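Local coordinates for odorant-binding protein 1d (Locusta migratoria, PDB 4PT1) that probably binds small, largely hydrophobic odorant molecules and carries them in solution, at residues A[9-14]-A[123-128]; A[58-63]-A[70-75]; A[85-90]-A[112-117]. One frame throughout, in Å; residues are numbered along the deposited sequence.

Contact 1: residues A[9-14]-A[123-128]; sequences GRIMDA and RAFDAT
The short helix 10-13 of an insect odorant-binding protein, an all-helical fold tied by three disulfides, comes up against helix 115-129 near the C-terminus, and the two backbones are nearest where the CA atoms of M12 and F125 lie 6.1 Å apart. M12 makes the largest share of the contact. It sets out with CG anti to its carbonyl carbon (chi1 -70°) and turns again at chi2 (-61°), which lays its thioether along the backbone of the facing helix. Its CE methyl ends 3.5 Å from F125 N and also touches A124 CB. SD rests 3.7 Å from F125 CA. L7 touches both M12 and A124 beside this join. F125, with CG anti to its own N (chi1 -175°), swings its ring past the methionine to I11, which it crosses at about a right angle; I11 CG2 meets F125 CE1 at 4.0 Å. This phenylalanine belongs to the pocket that holds 2-(2-methoxyethoxy)ethanol, so the contact adjoins that pocket from the side of helix 115-129. One turn on, T128 OG1 hydrogen-bonds back to A124 O, at 2.6 Å and in the carbonyl plane, and T128 CG2 is thereby turned to M12 O, 3.9 Å away.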
loop_
_atom_site.group_PDB
_atom_site.type_symbol
_atom_site.label_atom_id
_atom_site.label_comp_id
_atom_site.label_asym_id
_atom_site.label_seq_id
_atom_site.Cartn_x
_atom_site.Cartn_y
_atom_site.Cartn_z
ATOM N N GLY A 9 8.901 0.584 10.816
ATOM C CA GLY A 9 8.533 1.820 10.112
ATOM C C GLY A 9 7.130 2.304 10.439
ATOM O O GLY A 9 6.346 1.578 11.053
ATOM N N ARG A 10 6.813 3.534 10.031
ATOM C CA ARG A 10 5.556 4.180 10.435
ATOM C C ARG A 10 4.307 3.460 9.928
ATOM O O ARG A 10 3.310 3.382 10.641
ATOM C CB ARG A 10 5.530 5.673 10.062
ATOM C CG ARG A 10 5.625 6.036 8.582
ATOM C CD ARG A 10 5.852 7.545 8.431
ATOM N NE ARG A 10 5.682 8.036 7.058
ATOM C CZ ARG A 10 5.748 9.320 6.691
ATOM N NH1 ARG A 10 5.978 10.271 7.593
ATOM N NH2 ARG A 10 5.578 9.662 5.409
ATOM N N ILE A 11 4.361 2.902 8.719
ATOM C CA ILE A 11 3.210 2.183 8.178
ATOM C C ILE A 11 2.957 0.879 8.947
ATOM O O ILE A 11 1.824 0.568 9.330
ATOM C CB ILE A 11 3.368 1.889 6.669
ATOM C CG1 ILE A 11 3.373 3.202 5.881
ATOM C CG2 ILE A 11 2.240 0.999 6.186
ATOM C CD1 ILE A 11 3.281 2.998 4.380
ATOM N N MET A 12 4.006 0.118 9.202
ATOM C CA MET A 12 3.828 -1.115 9.948
ATOM C C MET A 12 3.387 -0.824 11.384
ATOM O O MET A 12 2.487 -1.513 11.901
ATOM C CB MET A 12 5.097 -1.974 9.912
ATOM C CG MET A 12 5.368 -2.572 8.539
ATOM S SD MET A 12 4.058 -3.670 7.965
ATOM C CE MET A 12 4.388 -3.752 6.205
ATOM N N ASP A 13 3.992 0.191 12.004
ATOM C CA ASP A 13 3.635 0.617 13.378
ATOM C C ASP A 13 2.148 0.918 13.524
ATOM O O ASP A 13 1.532 0.573 14.541
ATOM C CB ASP A 13 4.402 1.886 13.799
ATOM C CG ASP A 13 5.838 1.612 14.255
ATOM O OD1 ASP A 13 6.157 0.466 14.651
ATOM O OD2 ASP A 13 6.647 2.572 14.230
ATOM N N ALA A 14 1.581 1.573 12.516
ATOM C CA ALA A 14 0.202 2.047 12.579
ATOM C C ALA A 14 -0.748 1.269 11.671
ATOM O O ALA A 14 -1.842 1.742 11.402
ATOM C CB ALA A 14 0.153 3.529 12.256
ATOM N N ARG A 123 2.196 -8.885 2.784
ATOM C CA ARG A 123 2.005 -9.964 3.758
ATOM C C ARG A 123 2.305 -9.563 5.200
ATOM O O ARG A 123 1.612 -10.006 6.115
ATOM C CB ARG A 123 2.823 -11.192 3.349
ATOM C CG ARG A 123 2.244 -11.909 2.140
ATOM C CD ARG A 123 2.916 -13.256 1.900
ATOM N NE ARG A 123 2.234 -14.026 0.867
ATOM N N ALA A 124 3.316 -8.718 5.399
ATOM C CA ALA A 124 3.686 -8.216 6.716
ATOM C C ALA A 124 2.616 -7.256 7.250
ATOM O O ALA A 124 2.297 -7.252 8.441
ATOM C CB ALA A 124 5.035 -7.517 6.639
ATOM N N PHE A 125 2.078 -6.432 6.359
ATOM C CA PHE A 125 1.022 -5.482 6.717
ATOM C C PHE A 125 -0.190 -6.246 7.269
ATOM O O PHE A 125 -0.647 -6.047 8.412
ATOM C CB PHE A 125 0.636 -4.669 5.478
ATOM C CG PHE A 125 -0.373 -3.575 5.750
ATOM C CD1 PHE A 125 0.024 -2.396 6.348
ATOM C CD2 PHE A 125 -1.705 -3.731 5.392
ATOM C CE1 PHE A 125 -0.892 -1.377 6.587
ATOM C CE2 PHE A 125 -2.621 -2.714 5.633
ATOM C CZ PHE A 125 -2.211 -1.547 6.246
ATOM N N ASP A 126 -0.659 -7.161 6.445
ATOM C CA ASP A 126 -1.770 -8.041 6.752
ATOM C C ASP A 126 -1.635 -8.877 8.033
ATOM O O ASP A 126 -2.647 -9.217 8.645
ATOM C CB ASP A 126 -1.967 -8.985 5.565
ATOM C CG ASP A 126 -2.968 -10.079 5.855
ATOM O OD1 ASP A 126 -4.095 -9.725 6.263
ATOM O OD2 ASP A 126 -2.625 -11.286 5.678
ATOM N N ALA A 127 -0.416 -9.238 8.417
ATOM C CA ALA A 127 -0.207 -10.068 9.607
ATOM C C ALA A 127 -0.306 -9.248 10.886
ATOM O O ALA A 127 -0.525 -9.806 11.959
ATOM C CB ALA A 127 1.145 -10.765 9.532
ATOM N N THR A 128 -0.137 -7.930 10.761
ATOM C CA THR A 128 -0.120 -7.014 11.895
ATOM C C THR A 128 -1.547 -6.583 12.215
ATOM O O THR A 128 -1.823 -6.090 13.312
ATOM C CB THR A 128 0.700 -5.758 11.554
ATOM O OG1 THR A 128 1.803 -6.116 10.707
ATOM C CG2 THR A 128 1.198 -5.073 12.818
#

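Contact 2: residues A[58-63]-A[70-75]; sequences FNSLSD and EEELEN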
loop_
_atom_site.group_PDB
_atom_site.type_symbol
_atom_site.label_atom_id
_atom_site.label_comp_id
_atom_site.label_asym_id
_atom_site.label_seq_id
_atom_site.Cartn_x
_atom_site.Cartn_y
_atom_site.Cartn_z
ATOM N N PHE A 58 -1.006 8.184 5.079
ATOM C CA PHE A 58 0.467 8.294 5.171
ATOM C C PHE A 58 1.077 9.336 4.223
ATOM O O PHE A 58 2.245 9.236 3.843
ATOM C CB PHE A 58 1.119 6.921 4.977
ATOM C CG PHE A 58 0.767 5.938 6.055
ATOM C CD1 PHE A 58 1.186 6.154 7.364
ATOM C CD2 PHE A 58 0.017 4.805 5.768
ATOM C CE1 PHE A 58 0.850 5.255 8.374
ATOM C CE2 PHE A 58 -0.314 3.898 6.769
ATOM C CZ PHE A 58 0.113 4.126 8.074
ATOM N N ASN A 59 0.280 10.340 3.855
ATOM C CA ASN A 59 0.771 11.554 3.190
ATOM C C ASN A 59 1.354 11.398 1.778
ATOM O O ASN A 59 1.864 12.381 1.226
ATOM C CB ASN A 59 1.827 12.254 4.061
ATOM C CG ASN A 59 1.387 12.412 5.494
ATOM O OD1 ASN A 59 1.969 11.805 6.405
ATOM N ND2 ASN A 59 0.340 13.223 5.708
ATOM N N SER A 60 1.256 10.201 1.192
ATOM C CA SER A 60 1.814 9.925 -0.141
ATOM C C SER A 60 0.817 10.154 -1.253
ATOM O O SER A 60 1.182 10.092 -2.428
ATOM C CB SER A 60 2.375 8.500 -0.239
ATOM O OG SER A 60 1.451 7.515 0.201
ATOM N N LEU A 61 -0.445 10.403 -0.889
ATOM C CA LEU A 61 -1.454 10.818 -1.854
ATOM C C LEU A 61 -2.368 11.874 -1.228
ATOM O O LEU A 61 -2.693 11.822 -0.036
ATOM C CB LEU A 61 -2.247 9.599 -2.349
ATOM C CG LEU A 61 -2.955 9.695 -3.700
ATOM C CD1 LEU A 61 -1.983 9.480 -4.852
ATOM C CD2 LEU A 61 -4.108 8.701 -3.797
ATOM N N SER A 62 -2.752 12.863 -2.023
ATOM C CA SER A 62 -3.759 13.820 -1.584
ATOM C C SER A 62 -5.109 13.138 -1.707
ATOM O O SER A 62 -5.271 12.183 -2.460
ATOM C CB SER A 62 -3.740 15.065 -2.464
ATOM O OG SER A 62 -4.018 14.730 -3.804
ATOM N N ASP A 63 -6.094 13.640 -0.986
ATOM C CA ASP A 63 -7.470 13.135 -1.115
ATOM C C ASP A 63 -7.946 13.122 -2.572
ATOM O O ASP A 63 -8.680 12.214 -2.983
ATOM C CB ASP A 63 -8.423 13.973 -0.246
ATOM C CG ASP A 63 -9.795 13.340 -0.095
ATOM O OD1 ASP A 63 -9.886 12.106 0.100
ATOM O OD2 ASP A 63 -10.784 14.094 -0.173
ATOM N N GLU A 70 8.222 12.359 -1.836
ATOM C CA GLU A 70 9.070 12.469 -0.646
ATOM C C GLU A 70 8.454 11.707 0.514
ATOM O O GLU A 70 9.149 11.029 1.281
ATOM C CB GLU A 70 9.285 13.957 -0.266
ATOM N N GLU A 71 7.135 11.788 0.623
ATOM C CA GLU A 71 6.419 11.079 1.676
ATOM C C GLU A 71 6.433 9.579 1.457
ATOM O O GLU A 71 6.546 8.825 2.402
ATOM C CB GLU A 71 4.986 11.586 1.802
ATOM C CG GLU A 71 4.915 13.050 2.231
ATOM C CD GLU A 71 5.143 13.291 3.709
ATOM O OE1 GLU A 71 5.333 12.341 4.495
ATOM O OE2 GLU A 71 5.126 14.485 4.088
ATOM N N GLU A 72 6.326 9.147 0.215
ATOM C CA GLU A 72 6.311 7.715 -0.059
ATOM C C GLU A 72 7.674 7.092 0.207
ATOM O O GLU A 72 7.751 5.978 0.720
ATOM C CB GLU A 72 5.828 7.418 -1.478
ATOM C CG GLU A 72 5.515 5.953 -1.766
ATOM C CD GLU A 72 4.217 5.436 -1.143
ATOM O OE1 GLU A 72 3.779 5.881 -0.058
ATOM O OE2 GLU A 72 3.624 4.535 -1.743
ATOM N N LEU A 73 8.748 7.816 -0.124
ATOM C CA LEU A 73 10.098 7.331 0.155
ATOM C C LEU A 73 10.282 7.178 1.644
ATOM O O LEU A 73 10.862 6.199 2.096
ATOM C CB LEU A 73 11.164 8.251 -0.442
ATOM C CG LEU A 73 11.200 8.351 -1.975
ATOM C CD1 LEU A 73 12.102 9.474 -2.437
ATOM C CD2 LEU A 73 11.596 7.045 -2.656
ATOM N N GLU A 74 9.780 8.134 2.418
ATOM C CA GLU A 74 9.800 7.986 3.874
ATOM C C GLU A 74 8.975 6.778 4.354
ATOM O O GLU A 74 9.330 6.135 5.352
ATOM C CB GLU A 74 9.313 9.256 4.563
ATOM C CG GLU A 74 10.298 10.408 4.509
ATOM C CD GLU A 74 9.799 11.617 5.280
ATOM O OE1 GLU A 74 9.598 11.500 6.515
ATOM O OE2 GLU A 74 9.597 12.681 4.649
ATOM N N ASN A 75 7.887 6.473 3.647
ATOM C CA ASN A 75 7.014 5.320 3.988
ATOM C C ASN A 75 7.647 3.947 3.784
ATOM O O ASN A 75 7.148 2.950 4.303
ATOM C CB ASN A 75 5.689 5.372 3.211
ATOM C CG ASN A 75 4.786 6.480 3.682
ATOM O OD1 ASN A 75 4.919 6.933 4.812
ATOM N ND2 ASN A 75 3.878 6.959 2.804
#
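N75 ND2 is the polar centre of this contact, a side-chain bridge onto the Schellman motif that closes helix 45-57. One of its N-H groups runs almost straight (171°) to F58 O, 3.0 Å from ND2, although it reaches that oxygen from above the carbonyl plane. The other goes to E72 OE1, 3.1 Å from ND2 and met nearly along its C-O axis. Both acceptors lie in the plane of the amide, so the two bonds together fix its rotation. S60 OG, held between its backbone N and carbonyl carbon, also approaches E72 OE1, at 2.9 Å in a weak hydrogen bond; M55 O is a second, likewise weak, acceptor within reach. In the next shell, R10 NE probably hydrogen-bonds to N75 OD1, consistent with the amide being oriented from both ends, and Y110 OH holds E72 OE2. The N-H of N75 and the surrounding hydroxyls would tend to favour the ionised carboxylate of E72, offsetting the cost of burying it.

N59, at positive phi, is the C-prime residue of the motif, and it brings its own carbonyl against E71. The E71 chain bends at chi2 (-78°) and crosses N59 obliquely, the carboxylate and amide planes about 50° apart and OE1 salt-bridged to R10. Its aliphatic part carries the approach: E71 CB and CG both lie 3.3 Å from N59 O.

Contact 3: residues A[85-90]-A[112-117]; sequences HRVVHS and QSDPEL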
loop_
_atom_site.group_PDB
_atom_site.type_symbol
_atom_site.label_atom_id
_atom_site.label_comp_id
_atom_site.label_asym_id
_atom_site.label_seq_id
_atom_site.Cartn_x
_atom_site.Cartn_y
_atom_site.Cartn_z
ATOM N N HIS A 85 13.010 2.026 -2.300
ATOM C CA HIS A 85 13.199 3.298 -2.979
ATOM C C HIS A 85 13.270 3.082 -4.468
ATOM O O HIS A 85 12.701 3.859 -5.241
ATOM C CB HIS A 85 14.463 3.986 -2.516
ATOM C CG HIS A 85 14.290 4.850 -1.281
ATOM N ND1 HIS A 85 13.485 4.508 -0.254
ATOM C CD2 HIS A 85 14.879 6.054 -0.933
ATOM C CE1 HIS A 85 13.570 5.443 0.706
ATOM N NE2 HIS A 85 14.420 6.397 0.285
ATOM N N ARG A 86 13.971 2.039 -4.888
ATOM C CA ARG A 86 14.100 1.724 -6.324
ATOM C C ARG A 86 12.715 1.541 -6.934
ATOM O O ARG A 86 12.386 2.140 -7.948
ATOM C CB ARG A 86 14.960 0.473 -6.532
ATOM C CG ARG A 86 15.302 0.215 -7.998
ATOM C CD ARG A 86 16.130 -1.048 -8.165
ATOM N NE ARG A 86 17.301 -1.054 -7.292
ATOM N N VAL A 87 11.886 0.728 -6.293
ATOM C CA VAL A 87 10.498 0.561 -6.716
ATOM C C VAL A 87 9.673 1.857 -6.763
ATOM O O VAL A 87 8.983 2.131 -7.738
ATOM C CB VAL A 87 9.819 -0.474 -5.824
ATOM C CG1 VAL A 87 8.319 -0.466 -6.042
ATOM C CG2 VAL A 87 10.440 -1.847 -6.089
ATOM N N VAL A 88 9.758 2.674 -5.714
ATOM C CA VAL A 88 9.014 3.917 -5.700
ATOM C C VAL A 88 9.427 4.853 -6.843
ATOM O O VAL A 88 8.560 5.454 -7.497
ATOM C CB VAL A 88 9.125 4.639 -4.343
ATOM C CG1 VAL A 88 8.524 6.041 -4.450
ATOM C CG2 VAL A 88 8.427 3.833 -3.268
ATOM N N HIS A 89 10.733 4.961 -7.089
ATOM C CA HIS A 89 11.247 5.836 -8.147
ATOM C C HIS A 89 10.810 5.347 -9.487
ATOM O O HIS A 89 10.569 6.159 -10.392
ATOM C CB HIS A 89 12.774 5.999 -8.070
ATOM C CG HIS A 89 13.230 6.972 -7.002
ATOM N ND1 HIS A 89 13.054 8.305 -7.117
ATOM C CD2 HIS A 89 13.894 6.769 -5.802
ATOM C CE1 HIS A 89 13.554 8.919 -6.035
ATOM N NE2 HIS A 89 14.067 7.980 -5.224
ATOM N N SER A 90 10.659 4.030 -9.635
ATOM C CA SER A 90 10.248 3.466 -10.924
ATOM C C SER A 90 8.750 3.683 -11.230
ATOM O O SER A 90 8.323 3.550 -12.384
ATOM C CB SER A 90 10.641 1.983 -11.032
ATOM O OG SER A 90 9.825 1.130 -10.252
ATOM N N GLN A 112 4.681 -4.953 -10.199
ATOM C CA GLN A 112 5.414 -5.197 -11.471
ATOM C C GLN A 112 6.908 -5.022 -11.271
ATOM O O GLN A 112 7.703 -5.850 -11.690
ATOM C CB GLN A 112 4.933 -4.207 -12.562
ATOM C CG GLN A 112 5.712 -4.225 -13.889
ATOM C CD GLN A 112 5.440 -3.019 -14.789
ATOM O OE1 GLN A 112 6.171 -2.783 -15.764
ATOM N NE2 GLN A 112 4.386 -2.254 -14.477
ATOM N N SER A 113 7.271 -3.915 -10.629
ATOM C CA SER A 113 8.652 -3.525 -10.448
ATOM C C SER A 113 9.468 -4.565 -9.660
ATOM O O SER A 113 10.601 -4.902 -10.045
ATOM C CB SER A 113 8.696 -2.164 -9.744
ATOM O OG SER A 113 10.027 -1.696 -9.639
ATOM N N ASP A 114 8.899 -5.078 -8.569
ATOM C CA ASP A 114 9.590 -6.039 -7.700
ATOM C C ASP A 114 8.562 -6.920 -6.978
ATOM O O ASP A 114 8.208 -6.636 -5.825
ATOM C CB ASP A 114 10.470 -5.301 -6.665
ATOM C CG ASP A 114 11.525 -6.208 -6.002
ATOM O OD1 ASP A 114 11.317 -7.434 -5.898
ATOM O OD2 ASP A 114 12.594 -5.682 -5.576
ATOM N N PRO A 115 8.068 -7.975 -7.655
ATOM C CA PRO A 115 7.046 -8.859 -7.117
ATOM C C PRO A 115 7.360 -9.453 -5.762
ATOM O O PRO A 115 6.482 -9.508 -4.913
ATOM C CB PRO A 115 6.958 -9.983 -8.160
ATOM C CG PRO A 115 7.393 -9.366 -9.436
ATOM C CD PRO A 115 8.394 -8.308 -9.061
ATOM N N GLU A 116 8.589 -9.934 -5.565
ATOM C CA GLU A 116 8.936 -10.595 -4.308
ATOM C C GLU A 116 8.941 -9.581 -3.159
ATOM O O GLU A 116 8.475 -9.875 -2.076
ATOM C CB GLU A 116 10.294 -11.324 -4.406
ATOM C CG GLU A 116 10.367 -12.431 -5.460
ATOM C CD GLU A 116 9.100 -13.274 -5.547
ATOM O OE1 GLU A 116 9.169 -14.499 -5.301
ATOM N N LEU A 117 9.461 -8.382 -3.404
ATOM C CA LEU A 117 9.494 -7.334 -2.368
ATOM C C LEU A 117 8.058 -6.906 -2.032
ATOM O O LEU A 117 7.695 -6.755 -0.878
ATOM C CB LEU A 117 10.311 -6.133 -2.861
ATOM C CG LEU A 117 10.673 -5.080 -1.825
ATOM C CD1 LEU A 117 11.696 -5.625 -0.844
ATOM C CD2 LEU A 117 11.204 -3.809 -2.503
#
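V87 leaves helix 81-90 with its CB directed at the junction where helix 99-113 gives way to helix 115-129, and its CA lies 5.8 Å from the CA of S113. Even CB is near the serine, 4.0 Å from S113 OG. Beyond it the isopropyl group divides. CG1, anti to the backbone N (chi1 168°), lies loosely by S113 CB. CG2, anti to the carbonyl carbon, advances farther and is shared by three residues: it comes to 3.5 Å from D114 CB, touches S113 OG, and reaches L117 CD2 at 4.2 Å. A single methyl thus meets the last turn of one helix, the residue at the break, and the first turn of the next.

D114 is that break. It is the N-cap of helix 115-129, its OD1 accepting from L117 N at 3.3 Å and from above the carboxylate plane. With CG anti to its own N, D114 turns OD1 to the cap and presents CB to the valine, the two side chains crossing at about a right angle.

Two hydroxyls extend the contact. S90 OG donates to V87 O, 2.8 Å away, and lies 2.9 Å from S113 OG, the two joined by a hydrogen bond.

In this all-helical PBP/GOBP fold, V87 also rests on Y110 of helix 99-113, and its side chain comes to about 4 Å from a bound 2-(2-methoxyethoxy)ethanol, probably from the crystallisation liquor. V88 faces L69 and L73 of helix 69-75, so helix 81-90 is packed between its chain predecessor and the jointed pair that follows.

In the fold
Three contacts, centred 16 to 18 Å apart, tie helices of one small chain. R10 is the residue that joins contacts 1 and 2, its NE 2.6 Å from N75 OD1 and its NH2 2.8 Å from E71 OE1; beside these bonds I11 CD1 packs on N75 CB at 3.6 Å. Contacts 2 and 3 meet through L73, whose CD2 is 3.7 Å from V88 CG1. Contacts 1 and 3 do not touch, their nearest atoms being about 7 Å apart, but they share helix 115-129. Side chains of F125, E72 and V87, one from each contact, come within about 4 Å of bound 2-(2-methoxyethoxy)ethanol, probably a crystallisation component.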